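Local structure of unsaturated glucuronyl hydrolase (Streptococcus agalactiae, 2ZZR) at residues A[1-6]-A[205-210]; A[147-152]-A[161-166]; A[168-173]-A[219-224]. The protein hydrolyses unsaturated chondroitin, hyaluronan and heparin disaccharides, releasing the unsaturated uronic acid by cleaving (1->3) and (1->4) glycosidic bonds. All blocks are in the same frame, centred on the assembly; numbering follows the deposited sequence.

How the contacts relate
The N-terminal residues 1-6 lie against residues 205-210, at the C-terminal end of helix 192-209, so contact 1 closes a loop of about 200 residues, largely helical. Nested within it, contact 2 closes a short loop that contains the hairpin of strands 150-151 and 156-157, bringing 161-166 back to 147-152 at the end of helix 133-147. Contact 3 opens directly afterwards, pairing 168-173 with 219-224 across a 45-residue connection that is mostly helix. Its segments alternate with those of contact 1, and the two crossing contacts touch where S205, N208 and V209 meet L171, F220 and F222. Contacts 2 and 3 meet through Q151 and Y169, E162 and H168, and G164 and P224.

Contact 1: A[1-6]-A[205-210]; sequences MKIKPV and SANNVV
The side-chain amide of N207 pairs with the backbone of residues 1-6 through both of its polar atoms. ND2 donates to K2 O at 2.9 Å, and the acceptor lies close to the amide plane; OD1 receives K4 N at 2.8 Å, the donor approaching nearly along the C=O axis of the amide. The two bonds straddle I3, whose CA comes within 3.2 Å of OD1. With one bond on each branch, the amide cannot turn over without losing both, and its rotation is thereby fixed.

A second polar group reaches back from the N-terminal segment. The K4 chain, extended beyond CG, slides past N207 in the opposite direction and delivers NZ to V210 O at 2.8 Å, in the carbonyl plane, with a weak bond to N207 O as well. NZ also forms a salt bridge with D212, so the ammonium is shared between backbone carbonyls and a carboxylate. N207 O lies in the last turn of helix 192-209, one of the helices of the alpha barrel, and V210 directly after it. The helix finishes in a wider, pi-type turn, where S205 O accepts from N208 N and V209 N, with a weak, longer bond from V210 N. A cation at this end would be expected to be favoured by the helix dipole.

Apolar contacts lie beside the polar ones. I3 CD1 reaches A206 CB at 4.0 Å, while V6 CG1 approaches V210 CG1 more loosely at 4.5 Å. L270 of helix 265-280 touches both V6 and A206.

Contact 2: A[147-152]-A[161-166]; sequences MERYQE and GELGYK
L163 lies over one face of the R149 guanidinium, with CD2 above the centre of the group and 3.5 Å from CZ. At the edge, R149 NH2 donates to G161 O at 3.0 Å with a N-H...O angle of 159°. The acceptor lies near the guanidinium plane, although the nitrogen stands well above the plane of the G161 carbonyl. A water in the same plane accepts from R149 NH1 at 2.9 Å and donates to G161 O, so G161 O is reached directly by NH2 and through the water by NH1. L163 CD2 also comes within 3.9 Å of Q151 OE1.

The R149 chain bends at chi3 (73°), which turns NE out of line with the preceding carbons. Further out, NE is bonded to Q158 O and NH2 also to A159 O, fixing the plane of the group from the loop after strand 156-157. The backbone does its share: a type I turn from M147 to Y150 leads from helix 133-147 into strand 150-151, and a type II turn from E162 to Y165 carries L163.

With carbonyl oxygens and water ringing the edge and a methyl over one face, the positive charge of R149 is probably stabilised by dipoles while its flat surface serves apolar packing.

Contact 3: A[168-173]-A[219-224]; sequences HYRLII and TFYFDP
P224 packs over one face of the Y169 ring: P224 CB sits 3.8 Å from the centroid of the tyrosine ring, almost exactly on its normal, in a CH-pi contact. P224 CA lies over the same ring nearer its rim, 3.4 Å from CE2. The Y169 hydroxyl is bonded to K153 O and accepts a bond from a water that also donates to P224 O.

R170 and Y221 lie side by side and point the same way, the guanidinium and ring planes 31° apart. R170 CB stands over the Y221 ring, 4.0 Å from its centroid, and CD runs past CZ and OH; T219 CG2 crosses the root of the same chain, 3.6 Å from R170 CG. Beyond, R170 NH2 bonds to H168 O and to W160 O, and W160 also takes the cation-pi contact. On the sheet face carrying L171 and F220, the L171 and F222 side chains cross obliquely, CD2 of L171 3.7 Å from CE1 of F222, and S205 and V209 of helix 192-209 meet the leucine there.

The backbones supply F222 N to Y169 O at 3.0 Å, and the reciprocal pair of L171 and F220. Strands 170-172 and 219-222 thus form an antiparallel ladder in a three-stranded sheet of this family 88 hydrolase, with the probable proton donor D174 just after strand 170-172 and G232, probably a substrate-binding residue, in the third strand 229-233 beside F220.

Contact 1: A[1-6]-A[205-210]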
loop_
_atom_site.group_PDB
_atom_site.type_symbol
_atom_site.label_atom_id
_atom_site.label_comp_id
_atom_site.label_asym_id
_atom_site.label_seq_id
_atom_site.Cartn_x
_atom_site.Cartn_y
_atom_site.Cartn_z
ATOM N N MET A 1 -9.062 -14.057 18.567
ATOM C CA MET A 1 -9.252 -12.679 19.099
ATOM C C MET A 1 -10.467 -11.998 18.471
ATOM O O MET A 1 -10.618 -11.981 17.250
ATOM C CB MET A 1 -7.985 -11.849 18.859
ATOM C CG MET A 1 -8.044 -10.413 19.361
ATOM S SD MET A 1 -8.222 -10.264 21.149
ATOM C CE MET A 1 -6.813 -11.214 21.732
ATOM N N LYS A 2 -11.330 -11.437 19.314
ATOM C CA LYS A 2 -12.510 -10.725 18.845
ATOM C C LYS A 2 -12.152 -9.356 18.270
ATOM O O LYS A 2 -11.286 -8.659 18.799
ATOM C CB LYS A 2 -13.520 -10.550 19.980
ATOM C CG LYS A 2 -14.223 -11.831 20.401
ATOM C CD LYS A 2 -14.831 -11.666 21.787
ATOM C CE LYS A 2 -15.638 -12.882 22.200
ATOM N NZ LYS A 2 -16.116 -12.728 23.607
ATOM N N ILE A 3 -12.814 -9.000 17.174
ATOM C CA ILE A 3 -12.765 -7.649 16.635
ATOM C C ILE A 3 -14.078 -6.953 16.980
ATOM O O ILE A 3 -15.164 -7.512 16.780
ATOM C CB ILE A 3 -12.504 -7.634 15.103
ATOM C CG1 ILE A 3 -11.136 -8.265 14.790
ATOM C CG2 ILE A 3 -12.577 -6.208 14.551
ATOM C CD1 ILE A 3 -10.853 -8.433 13.296
ATOM N N LYS A 4 -13.969 -5.739 17.517
ATOM C CA LYS A 4 -15.135 -4.945 17.897
ATOM C C LYS A 4 -16.058 -4.724 16.701
ATOM O O LYS A 4 -15.594 -4.673 15.559
ATOM C CB LYS A 4 -14.686 -3.586 18.440
ATOM C CG LYS A 4 -14.069 -2.711 17.349
ATOM C CD LYS A 4 -13.569 -1.397 17.870
ATOM C CE LYS A 4 -12.935 -0.625 16.731
ATOM N NZ LYS A 4 -12.446 0.690 17.210
ATOM N N PRO A 5 -17.373 -4.593 16.950
ATOM C CA PRO A 5 -18.283 -4.262 15.859
ATOM C C PRO A 5 -17.926 -2.936 15.178
ATOM O O PRO A 5 -17.493 -1.988 15.847
ATOM C CB PRO A 5 -19.645 -4.152 16.557
ATOM C CG PRO A 5 -19.503 -4.968 17.800
ATOM C CD PRO A 5 -18.084 -4.786 18.229
ATOM N N VAL A 6 -18.090 -2.896 13.860
ATOM C CA VAL A 6 -17.970 -1.661 13.083
ATOM C C VAL A 6 -19.232 -1.480 12.251
ATOM O O VAL A 6 -19.873 -2.460 11.857
ATOM C CB VAL A 6 -16.708 -1.632 12.155
ATOM C CG1 VAL A 6 -15.436 -1.729 12.972
ATOM C CG2 VAL A 6 -16.770 -2.733 11.081
ATOM N N SER A 205 -4.241 -3.305 15.637
ATOM C CA SER A 205 -4.668 -2.345 14.633
ATOM C C SER A 205 -6.188 -2.383 14.444
ATOM O O SER A 205 -6.868 -1.355 14.565
ATOM C CB SER A 205 -3.955 -2.617 13.309
ATOM O OG SER A 205 -2.550 -2.485 13.445
ATOM N N ALA A 206 -6.714 -3.576 14.164
ATOM C CA ALA A 206 -8.133 -3.757 13.852
ATOM C C ALA A 206 -9.046 -3.211 14.946
ATOM O O ALA A 206 -10.089 -2.624 14.664
ATOM C CB ALA A 206 -8.438 -5.238 13.609
ATOM N N ASN A 207 -8.648 -3.416 16.197
ATOM C CA ASN A 207 -9.508 -3.051 17.311
ATOM C C ASN A 207 -9.419 -1.589 17.725
ATOM O O ASN A 207 -10.256 -1.108 18.503
ATOM C CB ASN A 207 -9.260 -3.985 18.493
ATOM C CG ASN A 207 -10.076 -5.256 18.388
ATOM O OD1 ASN A 207 -11.269 -5.205 18.088
ATOM N ND2 ASN A 207 -9.447 -6.392 18.626
ATOM N N ASN A 208 -8.439 -0.876 17.172
ATOM C CA ASN A 208 -8.120 0.469 17.652
ATOM C C ASN A 208 -7.934 1.509 16.550
ATOM O O ASN A 208 -8.595 2.552 16.563
ATOM C CB ASN A 208 -6.901 0.421 18.577
ATOM C CG ASN A 208 -7.119 -0.469 19.790
ATOM O OD1 ASN A 208 -7.937 -0.161 20.662
ATOM N ND2 ASN A 208 -6.394 -1.575 19.852
ATOM N N VAL A 209 -7.054 1.223 15.587
ATOM C CA VAL A 209 -6.776 2.193 14.522
ATOM C C VAL A 209 -7.922 2.264 13.506
ATOM O O VAL A 209 -8.072 3.261 12.791
ATOM C CB VAL A 209 -5.379 1.957 13.868
ATOM C CG1 VAL A 209 -5.450 0.923 12.739
ATOM C CG2 VAL A 209 -4.783 3.278 13.368
ATOM N N VAL A 210 -8.733 1.205 13.446
ATOM C CA VAL A 210 -9.993 1.245 12.719
ATOM C C VAL A 210 -11.070 1.683 13.712
ATOM O O VAL A 210 -11.169 1.131 14.812
ATOM C CB VAL A 210 -10.358 -0.128 12.100
ATOM C CG1 VAL A 210 -11.655 -0.039 11.294
ATOM C CG2 VAL A 210 -9.215 -0.630 11.215
#

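Contact 2: A[147-152]-A[161-166]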
loop_
_atom_site.group_PDB
_atom_site.type_symbol
_atom_site.label_atom_id
_atom_site.label_comp_id
_atom_site.label_asym_id
_atom_site.label_seq_id
_atom_site.Cartn_x
_atom_site.Cartn_y
_atom_site.Cartn_z
ATOM N N MET A 147 11.102 -6.865 13.497
ATOM C CA MET A 147 10.765 -7.500 14.776
ATOM C C MET A 147 11.302 -6.724 15.990
ATOM O O MET A 147 10.711 -6.783 17.072
ATOM C CB MET A 147 11.278 -8.947 14.804
ATOM C CG MET A 147 10.528 -9.889 13.853
ATOM S SD MET A 147 8.875 -10.301 14.445
ATOM C CE MET A 147 9.275 -11.589 15.625
ATOM N N GLU A 148 12.401 -5.995 15.793
ATOM C CA GLU A 148 13.044 -5.212 16.866
ATOM C C GLU A 148 12.116 -4.155 17.470
ATOM O O GLU A 148 12.315 -3.727 18.614
ATOM C CB GLU A 148 14.316 -4.523 16.361
ATOM C CG GLU A 148 15.468 -5.444 15.980
ATOM C CD GLU A 148 16.626 -4.699 15.329
ATOM O OE1 GLU A 148 16.614 -3.445 15.309
ATOM O OE2 GLU A 148 17.550 -5.372 14.825
ATOM N N ARG A 149 11.112 -3.724 16.703
ATOM C CA ARG A 149 10.194 -2.680 17.164
ATOM C C ARG A 149 8.919 -3.210 17.832
ATOM O O ARG A 149 8.061 -2.432 18.244
ATOM C CB ARG A 149 9.862 -1.700 16.031
ATOM C CG ARG A 149 11.092 -1.045 15.419
ATOM C CD ARG A 149 10.733 0.191 14.600
ATOM N NE ARG A 149 10.340 1.329 15.438
ATOM C CZ ARG A 149 11.192 2.124 16.087
ATOM N NH1 ARG A 149 12.505 1.922 16.007
ATOM N NH2 ARG A 149 10.728 3.125 16.827
ATOM N N TYR A 150 8.805 -4.535 17.949
ATOM C CA TYR A 150 7.633 -5.143 18.571
ATOM C C TYR A 150 7.564 -4.838 20.065
ATOM O O TYR A 150 8.553 -4.992 20.779
ATOM C CB TYR A 150 7.618 -6.661 18.360
ATOM C CG TYR A 150 6.427 -7.341 19.006
ATOM C CD1 TYR A 150 6.595 -8.189 20.105
ATOM C CD2 TYR A 150 5.137 -7.133 18.526
ATOM C CE1 TYR A 150 5.500 -8.815 20.705
ATOM C CE2 TYR A 150 4.040 -7.754 19.114
ATOM C CZ TYR A 150 4.231 -8.593 20.202
ATOM O OH TYR A 150 3.144 -9.200 20.778
ATOM N N GLN A 151 6.383 -4.422 20.512
ATOM C CA GLN A 151 6.114 -4.158 21.918
ATOM C C GLN A 151 5.125 -5.172 22.493
ATOM O O GLN A 151 3.962 -5.207 22.089
ATOM C CB GLN A 151 5.578 -2.734 22.096
ATOM C CG GLN A 151 6.547 -1.631 21.656
ATOM C CD GLN A 151 7.800 -1.522 22.528
ATOM O OE1 GLN A 151 8.733 -0.789 22.196
ATOM N NE2 GLN A 151 7.828 -2.256 23.640
ATOM N N GLU A 152 5.594 -5.978 23.443
ATOM C CA GLU A 152 4.756 -6.981 24.115
ATOM C C GLU A 152 3.568 -6.366 24.850
ATOM O O GLU A 152 2.495 -6.969 24.923
ATOM C CB GLU A 152 5.590 -7.818 25.086
ATOM C CG GLU A 152 6.501 -8.833 24.411
ATOM C CD GLU A 152 7.309 -9.661 25.402
ATOM O OE1 GLU A 152 8.159 -10.460 24.946
ATOM O OE2 GLU A 152 7.097 -9.513 26.631
ATOM N N GLY A 161 10.619 6.489 16.147
ATOM C CA GLY A 161 10.746 7.244 17.390
ATOM C C GLY A 161 11.495 6.438 18.430
ATOM O O GLY A 161 12.119 5.420 18.118
ATOM N N GLU A 162 11.436 6.902 19.674
ATOM C CA GLU A 162 12.126 6.242 20.772
ATOM C C GLU A 162 11.326 5.023 21.236
ATOM O O GLU A 162 10.185 5.154 21.680
ATOM C CB GLU A 162 12.337 7.231 21.929
ATOM C CG GLU A 162 13.129 6.661 23.110
ATOM C CD GLU A 162 14.602 6.436 22.800
ATOM O OE1 GLU A 162 15.236 5.630 23.518
ATOM O OE2 GLU A 162 15.134 7.054 21.847
ATOM N N LEU A 163 11.928 3.843 21.120
ATOM C CA LEU A 163 11.259 2.596 21.494
ATOM C C LEU A 163 10.879 2.589 22.967
ATOM O O LEU A 163 11.724 2.851 23.827
ATOM C CB LEU A 163 12.144 1.387 21.181
ATOM C CG LEU A 163 12.250 0.960 19.712
ATOM C CD1 LEU A 163 13.313 -0.110 19.570
ATOM C CD2 LEU A 163 10.904 0.467 19.184
ATOM N N GLY A 164 9.604 2.313 23.238
ATOM C CA GLY A 164 9.086 2.194 24.603
ATOM C C GLY A 164 8.667 3.502 25.253
ATOM O O GLY A 164 8.054 3.505 26.327
ATOM N N TYR A 165 8.997 4.615 24.599
ATOM C CA TYR A 165 8.741 5.945 25.141
ATOM C C TYR A 165 7.280 6.346 24.944
ATOM O O TYR A 165 6.771 6.318 23.825
ATOM C CB TYR A 165 9.693 6.963 24.499
ATOM C CG TYR A 165 9.477 8.383 24.952
ATOM C CD1 TYR A 165 9.469 8.706 26.307
ATOM C CD2 TYR A 165 9.286 9.410 24.025
ATOM C CE1 TYR A 165 9.269 10.004 26.727
ATOM C CE2 TYR A 165 9.085 10.718 24.438
ATOM C CZ TYR A 165 9.084 11.002 25.798
ATOM O OH TYR A 165 8.888 12.284 26.233
ATOM N N LYS A 166 6.615 6.714 26.041
ATOM C CA LYS A 166 5.173 6.988 26.041
ATOM C C LYS A 166 4.686 7.919 24.928
ATOM O O LYS A 166 3.682 7.628 24.269
ATOM C CB LYS A 166 4.716 7.528 27.405
ATOM C CG LYS A 166 3.210 7.714 27.518
ATOM C CD LYS A 166 2.804 8.273 28.875
ATOM C CE LYS A 166 1.314 8.071 29.130
ATOM N NZ LYS A 166 0.433 8.788 28.149
HETATM O O HOH W 1 14.248 3.751 17.501
#

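Contact 3: A[168-173]-A[219-224]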
loop_
_atom_site.group_PDB
_atom_site.type_symbol
_atom_site.label_atom_id
_atom_site.label_comp_id
_atom_site.label_asym_id
_atom_site.label_seq_id
_atom_site.Cartn_x
_atom_site.Cartn_y
_atom_site.Cartn_z
ATOM N N HIS A 168 5.815 8.459 22.093
ATOM C CA HIS A 168 6.037 7.850 20.773
ATOM C C HIS A 168 5.417 6.456 20.677
ATOM O O HIS A 168 5.537 5.798 19.644
ATOM C CB HIS A 168 7.534 7.699 20.504
ATOM C CG HIS A 168 8.269 8.996 20.374
ATOM N ND1 HIS A 168 9.599 9.053 20.024
ATOM C CD2 HIS A 168 7.863 10.278 20.528
ATOM C CE1 HIS A 168 9.987 10.314 19.984
ATOM N NE2 HIS A 168 8.954 11.077 20.287
ATOM N N TYR A 169 4.777 6.008 21.758
ATOM C CA TYR A 169 4.374 4.606 21.909
ATOM C C TYR A 169 3.075 4.338 21.153
ATOM O O TYR A 169 1.975 4.367 21.717
ATOM C CB TYR A 169 4.235 4.281 23.396
ATOM C CG TYR A 169 4.318 2.815 23.743
ATOM C CD1 TYR A 169 5.536 2.136 23.703
ATOM C CD2 TYR A 169 3.184 2.116 24.146
ATOM C CE1 TYR A 169 5.617 0.791 24.044
ATOM C CE2 TYR A 169 3.255 0.768 24.492
ATOM C CZ TYR A 169 4.470 0.120 24.441
ATOM O OH TYR A 169 4.548 -1.207 24.779
ATOM N N ARG A 170 3.214 4.094 19.852
ATOM C CA ARG A 170 2.069 4.103 18.964
ATOM C C ARG A 170 2.312 3.208 17.756
ATOM O O ARG A 170 3.466 2.905 17.420
ATOM C CB ARG A 170 1.786 5.535 18.493
ATOM C CG ARG A 170 2.788 6.051 17.443
ATOM C CD ARG A 170 3.120 7.533 17.606
ATOM N NE ARG A 170 3.826 8.040 16.428
ATOM C CZ ARG A 170 5.121 7.855 16.176
ATOM N NH1 ARG A 170 5.648 8.353 15.065
ATOM N NH2 ARG A 170 5.894 7.175 17.019
ATOM N N LEU A 171 1.216 2.793 17.123
ATOM C CA LEU A 171 1.273 2.154 15.808
ATOM C C LEU A 171 0.681 3.097 14.768
ATOM O O LEU A 171 -0.081 4.008 15.102
ATOM C CB LEU A 171 0.532 0.805 15.804
ATOM C CG LEU A 171 -0.978 0.733 16.099
ATOM C CD1 LEU A 171 -1.848 1.178 14.913
ATOM C CD2 LEU A 171 -1.377 -0.682 16.530
ATOM N N ILE A 172 1.018 2.865 13.503
ATOM C CA ILE A 172 0.453 3.630 12.399
ATOM C C ILE A 172 -0.210 2.627 11.453
ATOM O O ILE A 172 0.256 1.495 11.332
ATOM C CB ILE A 172 1.537 4.500 11.701
ATOM C CG1 ILE A 172 2.076 5.545 12.700
ATOM C CG2 ILE A 172 0.988 5.186 10.446
ATOM C CD1 ILE A 172 3.239 6.375 12.186
ATOM N N ILE A 173 -1.311 3.027 10.826
ATOM C CA ILE A 173 -2.136 2.085 10.062
ATOM C C ILE A 173 -1.400 1.446 8.878
ATOM O O ILE A 173 -1.699 0.302 8.497
ATOM C CB ILE A 173 -3.475 2.723 9.593
ATOM C CG1 ILE A 173 -4.429 1.630 9.078
ATOM C CG2 ILE A 173 -3.229 3.856 8.587
ATOM C CD1 ILE A 173 -5.861 2.076 8.892
ATOM N N THR A 219 -2.827 7.105 13.474
ATOM C CA THR A 219 -1.981 6.683 14.580
ATOM C C THR A 219 -2.846 6.227 15.753
ATOM O O THR A 219 -3.934 6.771 15.976
ATOM C CB THR A 219 -1.082 7.872 15.037
ATOM O OG1 THR A 219 -0.148 8.196 14.002
ATOM C CG2 THR A 219 -0.304 7.546 16.298
ATOM N N PHE A 220 -2.371 5.232 16.499
ATOM C CA PHE A 220 -3.030 4.860 17.748
ATOM C C PHE A 220 -2.020 4.623 18.854
ATOM O O PHE A 220 -1.098 3.827 18.701
ATOM C CB PHE A 220 -3.955 3.642 17.589
ATOM C CG PHE A 220 -5.066 3.614 18.598
ATOM C CD1 PHE A 220 -6.321 4.117 18.276
ATOM C CD2 PHE A 220 -4.843 3.134 19.883
ATOM C CE1 PHE A 220 -7.351 4.121 19.219
ATOM C CE2 PHE A 220 -5.861 3.135 20.833
ATOM C CZ PHE A 220 -7.110 3.631 20.503
ATOM N N TYR A 221 -2.216 5.327 19.970
ATOM C CA TYR A 221 -1.314 5.259 21.115
ATOM C C TYR A 221 -1.721 4.206 22.132
ATOM O O TYR A 221 -2.905 3.969 22.355
ATOM C CB TYR A 221 -1.272 6.614 21.831
ATOM C CG TYR A 221 -0.480 7.665 21.099
ATOM C CD1 TYR A 221 -1.086 8.481 20.143
ATOM C CD2 TYR A 221 0.878 7.841 21.363
ATOM C CE1 TYR A 221 -0.350 9.457 19.467
ATOM C CE2 TYR A 221 1.620 8.816 20.692
ATOM C CZ TYR A 221 1.003 9.609 19.750
ATOM O OH TYR A 221 1.732 10.568 19.085
ATOM N N PHE A 222 -0.720 3.607 22.760
ATOM C CA PHE A 222 -0.916 2.640 23.834
ATOM C C PHE A 222 -0.177 3.097 25.086
ATOM O O PHE A 222 0.714 3.948 25.016
ATOM C CB PHE A 222 -0.425 1.258 23.398
ATOM C CG PHE A 222 -1.257 0.643 22.310
ATOM C CD1 PHE A 222 -1.079 1.018 20.977
ATOM C CD2 PHE A 222 -2.231 -0.299 22.615
ATOM C CE1 PHE A 222 -1.859 0.459 19.968
ATOM C CE2 PHE A 222 -3.020 -0.865 21.610
ATOM C CZ PHE A 222 -2.832 -0.482 20.282
ATOM N N ASP A 223 -0.560 2.539 26.231
ATOM C CA ASP A 223 0.145 2.798 27.486
ATOM C C ASP A 223 1.324 1.829 27.626
ATOM O O ASP A 223 1.125 0.613 27.659
ATOM C CB ASP A 223 -0.827 2.669 28.668
ATOM C CG ASP A 223 -0.231 3.163 29.982
ATOM O OD1 ASP A 223 0.873 2.724 30.346
ATOM O OD2 ASP A 223 -0.885 3.983 30.655
ATOM N N PRO A 224 2.564 2.358 27.696
ATOM C CA PRO A 224 3.742 1.489 27.781
ATOM C C PRO A 224 3.837 0.658 29.059
ATOM O O PRO A 224 4.533 -0.359 29.070
ATOM C CB PRO A 224 4.921 2.463 27.673
ATOM C CG PRO A 224 4.376 3.778 28.052
ATOM C CD PRO A 224 2.933 3.784 27.659
HETATM O O HOH W 2 6.524 -1.229 27.324
#